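Local coordinates for FMN Adenylyltransferase (Candida glabrata, PDB 3FWK), which catalyses the transfer of an adenylyl group from ATP to FMN, the step that makes FAD, at residues 41-46 with 79-84; 49-54 with 59-64. One frame throughout, in Å; residues are numbered along the deposited sequence. Where two conformers were deposited one is given.

Contact 1. Residues 41-46 with 79-84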
loop_
_atom_site.group_PDB
_atom_site.type_symbol
_atom_site.label_atom_id
_atom_site.label_comp_id
_atom_site.label_asym_id
_atom_site.label_seq_id
_atom_site.Cartn_x
_atom_site.Cartn_y
_atom_site.Cartn_z
ATOM N N THR A 41 -7.989 14.957 -1.407
ATOM C CA THR A 41 -7.775 15.149 0.023
ATOM C C THR A 41 -6.362 14.736 0.441
ATOM O O THR A 41 -5.693 15.472 1.195
ATOM C CB THR A 41 -8.801 14.365 0.836
ATOM O OG1 THR A 41 -10.080 14.916 0.537
ATOM C CG2 THR A 41 -8.575 14.477 2.346
ATOM N N THR A 42 -5.888 13.584 -0.056
ATOM C CA THR A 42 -4.515 13.153 0.274
ATOM C C THR A 42 -3.477 14.181 -0.191
ATOM O O THR A 42 -2.526 14.491 0.521
ATOM C CB THR A 42 -4.271 11.769 -0.328
ATOM O OG1 THR A 42 -5.135 10.825 0.299
ATOM C CG2 THR A 42 -2.795 11.353 -0.197
ATOM N N LYS A 43 -3.644 14.669 -1.423
ATOM C CA LYS A 43 -2.714 15.672 -1.959
ATOM C C LYS A 43 -2.685 16.915 -1.101
ATOM O O LYS A 43 -1.624 17.460 -0.836
ATOM C CB LYS A 43 -3.119 16.084 -3.382
ATOM C CG LYS A 43 -2.812 15.101 -4.472
ATOM C CD LYS A 43 -3.115 15.823 -5.833
ATOM C CE LYS A 43 -2.726 15.055 -7.047
ATOM N NZ LYS A 43 -2.508 16.047 -8.175
ATOM N N SER A 44 -3.853 17.374 -0.641
ATOM C CA SER A 44 -3.853 18.556 0.200
ATOM C C SER A 44 -3.144 18.314 1.533
ATOM O O SER A 44 -2.402 19.171 2.009
ATOM C CB SER A 44 -5.285 19.010 0.431
ATOM O OG SER A 44 -5.289 20.194 1.176
ATOM N N ILE A 45 -3.360 17.148 2.142
ATOM C CA ILE A 45 -2.688 16.837 3.390
ATOM C C ILE A 45 -1.171 16.905 3.165
ATOM O O ILE A 45 -0.450 17.485 3.984
ATOM C CB ILE A 45 -3.132 15.446 3.904
ATOM C CG1 ILE A 45 -4.598 15.519 4.390
ATOM C CG2 ILE A 45 -2.216 14.958 5.019
ATOM C CD1 ILE A 45 -5.253 14.150 4.540
ATOM N N LEU A 46 -0.663 16.300 2.082
ATOM C CA LEU A 46 0.777 16.283 1.882
ATOM C C LEU A 46 1.328 17.634 1.456
ATOM O O LEU A 46 2.289 18.156 2.046
ATOM C CB LEU A 46 1.146 15.184 0.893
ATOM C CG LEU A 46 1.001 13.768 1.446
ATOM C CD1 LEU A 46 1.161 12.728 0.357
ATOM C CD2 LEU A 46 1.942 13.507 2.614
ATOM N N LEU A 79 5.007 9.889 -3.727
ATOM C CA LEU A 79 5.930 10.203 -4.836
ATOM C C LEU A 79 5.345 11.253 -5.780
ATOM O O LEU A 79 6.062 12.204 -6.169
ATOM C CB LEU A 79 6.287 8.916 -5.548
ATOM C CG LEU A 79 7.269 7.967 -4.839
ATOM C CD1 LEU A 79 7.305 6.608 -5.492
ATOM C CD2 LEU A 79 8.670 8.590 -4.856
ATOM N N SER A 80 4.058 11.123 -6.104
ATOM C CA SER A 80 3.431 12.129 -6.964
ATOM C C SER A 80 3.516 13.516 -6.311
ATOM O O SER A 80 3.821 14.504 -6.959
ATOM C CB SER A 80 1.974 11.735 -7.159
ATOM O OG SER A 80 1.247 12.776 -7.858
ATOM N N CYS A 81 3.256 13.585 -5.010
ATOM C CA CYS A 81 3.289 14.851 -4.306
ATOM C C CYS A 81 4.665 15.432 -4.168
ATOM O O CYS A 81 4.822 16.654 -4.187
ATOM C CB CYS A 81 2.601 14.735 -2.944
ATOM S SG CYS A 81 0.831 14.540 -3.066
ATOM N N LEU A 82 5.689 14.594 -4.032
ATOM C CA LEU A 82 7.074 15.113 -4.069
ATOM C C LEU A 82 7.366 15.778 -5.398
ATOM O O LEU A 82 7.949 16.868 -5.445
ATOM C CB LEU A 82 8.064 13.967 -3.851
ATOM C CG LEU A 82 8.105 13.352 -2.464
ATOM C CD1 LEU A 82 9.042 12.141 -2.464
ATOM C CD2 LEU A 82 8.542 14.370 -1.415
ATOM N N TRP A 83 6.983 15.130 -6.486
ATOM C CA TRP A 83 7.170 15.731 -7.802
ATOM C C TRP A 83 6.394 17.034 -7.922
ATOM O O TRP A 83 6.931 18.062 -8.350
ATOM C CB TRP A 83 6.781 14.750 -8.902
ATOM C CG TRP A 83 7.091 15.261 -10.265
ATOM C CD1 TRP A 83 6.242 15.928 -11.130
ATOM C CD2 TRP A 83 8.363 15.210 -10.922
ATOM N NE1 TRP A 83 6.926 16.278 -12.293
ATOM C CE2 TRP A 83 8.213 15.826 -12.189
ATOM C CE3 TRP A 83 9.594 14.648 -10.584
ATOM C CZ2 TRP A 83 9.272 15.947 -13.086
ATOM C CZ3 TRP A 83 10.649 14.765 -11.482
ATOM C CH2 TRP A 83 10.477 15.392 -12.711
ATOM N N GLU A 84 5.130 16.999 -7.545
ATOM C CA GLU A 84 4.294 18.199 -7.664
ATOM C C GLU A 84 4.844 19.344 -6.833
ATOM O O GLU A 84 4.948 20.495 -7.309
ATOM C CB GLU A 84 2.859 17.855 -7.303
ATOM C CG GLU A 84 1.902 19.062 -7.430
ATOM C CD GLU A 84 0.431 18.705 -7.406
ATOM O OE1 GLU A 84 0.039 17.528 -7.402
ATOM O OE2 GLU A 84 -0.403 19.658 -7.375
HETATM O O HOH W 1 -0.924 14.249 -9.675
#
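Lys43 and Leu46, one helical turn apart, meet Cys81 and Glu84, spaced in the same way, and the pairing is a worked example of how two helices can be joined by an apolar centre and a charged margin. Helix 31-50 supplies the first pair and helix 69-86 the second; the local axes come within 10.1 Å and cross at -56°. Helix 69-86 follows strand 61-64 of the Rossmann-like sheet and is packed here against a helix from before that sheet.

At Lys43 the backbone is nearest to the other helix, its CA lying 6.5 Å from CA of Cys81. The sulfur of Cys81 sits against the root of this lysine, with SG 3.9 Å from CG of Lys43. Beyond CG the lysine chain is extended and crosses the side chain of Glu84 at about a right angle. Its NZ donates to OE1 of Glu84 at 3.0 Å, reaching the syn side of the carboxylate and lying only 16° out of its plane, a salt bridge. With CG opposite the backbone N (chi1 -179°) and the chain extended beyond it, Glu84 carries its carboxylate across to the lysine tip. A water accepts a second bond from NZ of Lys43 at 2.8 Å and is also hydrogen-bonded to OG of Ser80, at 3.2 Å. Helix 7-23 lies beside the ion pair, Leu22 touching Lys43 and Tyr15 touching Glu84.

Leu46 then packs on the same cysteine: its CD1 is 3.9 Å from SG of Cys81, and its CB also lies beside the sulfur.

The chemistry is thus graded, from buried leucine and thiol to a partly exposed ion pair. Carboxylate and water both grip the ammonium group, whose positive charge would be expected to favour the ionised form of Glu84.

Contact 2. Residues 49-54 with 59-64. With BGC (beta-D-glucopyranose), chain C.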
loop_
_atom_site.group_PDB
_atom_site.type_symbol
_atom_site.label_atom_id
_atom_site.label_comp_id
_atom_site.label_asym_id
_atom_site.label_seq_id
_atom_site.Cartn_x
_atom_site.Cartn_y
_atom_site.Cartn_z
ATOM N N GLU A 49 -0.329 20.564 4.153
ATOM C CA GLU A 49 -0.175 20.417 5.599
ATOM C C GLU A 49 1.139 19.784 6.027
ATOM O O GLU A 49 1.524 19.899 7.183
ATOM C CB GLU A 49 -1.326 19.606 6.190
ATOM C CG GLU A 49 -2.719 20.161 5.962
ATOM C CD GLU A 49 -3.757 19.330 6.710
ATOM O OE1 GLU A 49 -3.641 19.189 7.966
ATOM O OE2 GLU A 49 -4.659 18.791 6.057
ATOM N N THR A 50 1.814 19.070 5.136
ATOM C CA THR A 50 2.943 18.239 5.571
ATOM C C THR A 50 4.263 18.839 5.120
ATOM O O THR A 50 5.068 19.242 5.961
ATOM C CB THR A 50 2.801 16.795 5.077
ATOM O OG1 THR A 50 1.570 16.248 5.582
ATOM C CG2 THR A 50 3.990 15.924 5.526
ATOM N N PHE A 51 4.477 18.940 3.812
ATOM C CA PHE A 51 5.787 19.360 3.301
ATOM C C PHE A 51 6.207 20.772 3.743
ATOM O O PHE A 51 7.395 20.993 3.919
ATOM C CB PHE A 51 5.844 19.202 1.779
ATOM C CG PHE A 51 5.699 17.766 1.290
ATOM C CD1 PHE A 51 6.027 16.661 2.098
ATOM C CD2 PHE A 51 5.271 17.534 -0.003
ATOM C CE1 PHE A 51 5.894 15.352 1.612
ATOM C CE2 PHE A 51 5.155 16.246 -0.481
ATOM C CZ PHE A 51 5.472 15.162 0.311
ATOM N N PRO A 52 5.263 21.718 3.930
ATOM C CA PRO A 52 5.723 23.020 4.445
ATOM C C PRO A 52 6.287 22.973 5.863
ATOM O O PRO A 52 7.009 23.894 6.262
ATOM C CB PRO A 52 4.449 23.876 4.411
ATOM C CG PRO A 52 3.615 23.244 3.296
ATOM C CD PRO A 52 3.843 21.760 3.531
ATOM N N LYS A 53 5.949 21.925 6.616
ATOM C CA LYS A 53 6.360 21.788 8.005
ATOM C C LYS A 53 7.562 20.870 8.189
ATOM O O LYS A 53 8.400 21.139 9.037
ATOM C CB LYS A 53 5.204 21.267 8.857
ATOM C CG LYS A 53 3.993 22.205 8.953
ATOM C CD LYS A 53 2.885 21.576 9.786
ATOM C CE LYS A 53 1.656 22.474 9.809
ATOM N NZ LYS A 53 2.054 23.896 10.082
ATOM N N TRP A 54 7.601 19.752 7.453
ATOM C CA TRP A 54 8.672 18.773 7.588
ATOM C C TRP A 54 9.210 18.480 6.227
ATOM O O TRP A 54 8.458 18.229 5.286
ATOM C CB TRP A 54 8.177 17.462 8.221
ATOM C CG TRP A 54 7.540 17.649 9.574
ATOM C CD1 TRP A 54 8.191 17.785 10.772
ATOM C CD2 TRP A 54 6.132 17.741 9.863
ATOM N NE1 TRP A 54 7.279 17.980 11.778
ATOM C CE2 TRP A 54 6.013 17.937 11.260
ATOM C CE3 TRP A 54 4.973 17.669 9.082
ATOM C CZ2 TRP A 54 4.770 18.071 11.900
ATOM C CZ3 TRP A 54 3.727 17.831 9.708
ATOM C CH2 TRP A 54 3.643 18.036 11.111
ATOM N N GLY A 59 15.728 13.978 5.530
ATOM C CA GLY A 59 15.631 12.915 6.495
ATOM C C GLY A 59 14.695 13.264 7.626
ATOM O O GLY A 59 14.506 12.444 8.513
ATOM N N GLU A 60 14.043 14.436 7.576
ATOM C CA GLU A 60 12.986 14.692 8.576
ATOM C C GLU A 60 11.815 13.726 8.492
ATOM O O GLU A 60 11.199 13.434 9.520
ATOM C CB GLU A 60 12.476 16.139 8.551
ATOM C CG GLU A 60 13.561 17.102 9.071
ATOM C CD GLU A 60 13.179 18.564 8.970
ATOM O OE1 GLU A 60 12.049 18.894 8.583
ATOM O OE2 GLU A 60 14.059 19.418 9.278
ATOM N N ILE A 61 11.495 13.269 7.274
ATOM C CA ILE A 61 10.376 12.363 7.092
ATOM C C ILE A 61 10.883 10.987 6.652
ATOM O O ILE A 61 11.664 10.886 5.685
ATOM C CB ILE A 61 9.401 12.869 6.016
ATOM C CG1 ILE A 61 8.835 14.243 6.390
ATOM C CG2 ILE A 61 8.244 11.845 5.799
ATOM C CD1 ILE A 61 7.849 14.787 5.379
ATOM N N SER A 62 10.409 9.934 7.308
ATOM C CA SER A 62 10.595 8.578 6.791
ATOM C C SER A 62 9.231 7.988 6.428
ATOM O O SER A 62 8.211 8.405 6.954
ATOM C CB SER A 62 11.313 7.708 7.809
ATOM O OG SER A 62 12.715 7.934 7.773
ATOM N N PHE A 63 9.235 7.048 5.499
ATOM C CA PHE A 63 8.020 6.453 5.016
ATOM C C PHE A 63 7.922 5.024 5.539
ATOM O O PHE A 63 8.808 4.218 5.251
ATOM C CB PHE A 63 8.011 6.507 3.472
ATOM C CG PHE A 63 6.700 6.121 2.871
ATOM C CD1 PHE A 63 5.890 7.107 2.275
ATOM C CD2 PHE A 63 6.239 4.815 2.916
ATOM C CE1 PHE A 63 4.658 6.802 1.745
ATOM C CE2 PHE A 63 4.981 4.484 2.383
ATOM C CZ PHE A 63 4.191 5.477 1.787
ATOM N N SER A 64 6.854 4.681 6.276
ATOM C CA SER A 64 6.674 3.309 6.733
ATOM C C SER A 64 5.981 2.483 5.666
ATOM O O SER A 64 4.834 2.751 5.331
ATOM C CB SER A 64 5.892 3.280 8.058
ATOM O OG SER A 64 5.837 1.926 8.506
HETATM C C2 BGC C . 8.672 22.926 13.157
HETATM C C3 BGC C . 8.515 22.006 14.364
HETATM C C4 BGC C . 7.039 21.730 14.623
HETATM C C5 BGC C . 6.321 21.261 13.352
HETATM C C6 BGC C . 4.809 21.195 13.563
HETATM C C1 BGC C . 7.977 22.287 11.975
HETATM O O1 BGC C . 8.111 23.147 10.853
HETATM O O2 BGC C . 10.051 23.138 12.807
HETATM O O3 BGC C . 9.075 22.664 15.517
HETATM O O4 BGC C . 6.911 20.686 15.583
HETATM O O5 BGC C . 6.586 22.168 12.270
HETATM O O6 BGC C . 4.304 22.514 13.814
HETATM O O HOH W 2 10.717 20.627 10.401
#
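Apolar packing beside a glucose bound in this crystal joins the last residues of helix 31-50 and the turn that follows to the start of strand 61-64, a central strand of the Rossmann-like sheet. Ile61 is the hub. Its CG1 lies opposite the carbonyl carbon (chi1 -60°) and the chain runs on extended, which takes CD1 in among Thr50, Phe51 and Trp54. CG1 is 3.8 Å from CB of Trp54, while CD1 of Ile61 reaches the carbonyl O of Trp54 at 3.5 Å. The same methyl meets CG2 of Thr50 and comes to the edge of the Phe51 ring, near its plane. O of Thr50 draws the turn together, accepting from both Lys53 N and Trp54 N.

Glu60 also meets the tryptophan backbone, its OE1 3.5 Å from CA of Trp54. That oxygen accepts from Ser55 N and from a water, which donates to Lys53 O as well. The glucose O1 donates to the same Lys53 O at 2.7 Å, and its C6 lies obliquely to the Trp54 ring, 3.5 Å from CZ2. Lys162 and Tyr192 complete the pocket.

The carbonyl of Lys53 therefore serves sugar and water together, and through this water the carboxylate of Glu60 is linked to the turn that carries the glucose contact.

Overall arrangement
Contacts 1 and 2 lie with their centres 11 Å apart on the same side of the chain's centre, and helix 31-50 runs through both. Contact 2 is nested along the chain within the loop closed by contact 1: 41-46 and 49-54 come first, then strand 61-64, and finally helix 69-86. Leu46 O probably accepts from Phe51 N at 2.9 Å, and CZ of Phe51 packs 3.6 Å from CD2 of Leu82. The C-terminal part of helix 31-50 thus packs on helix 69-86, and its last residues and following turn meet strand 61-64, joining the N-terminal helical part to the alpha/beta body of the enzyme.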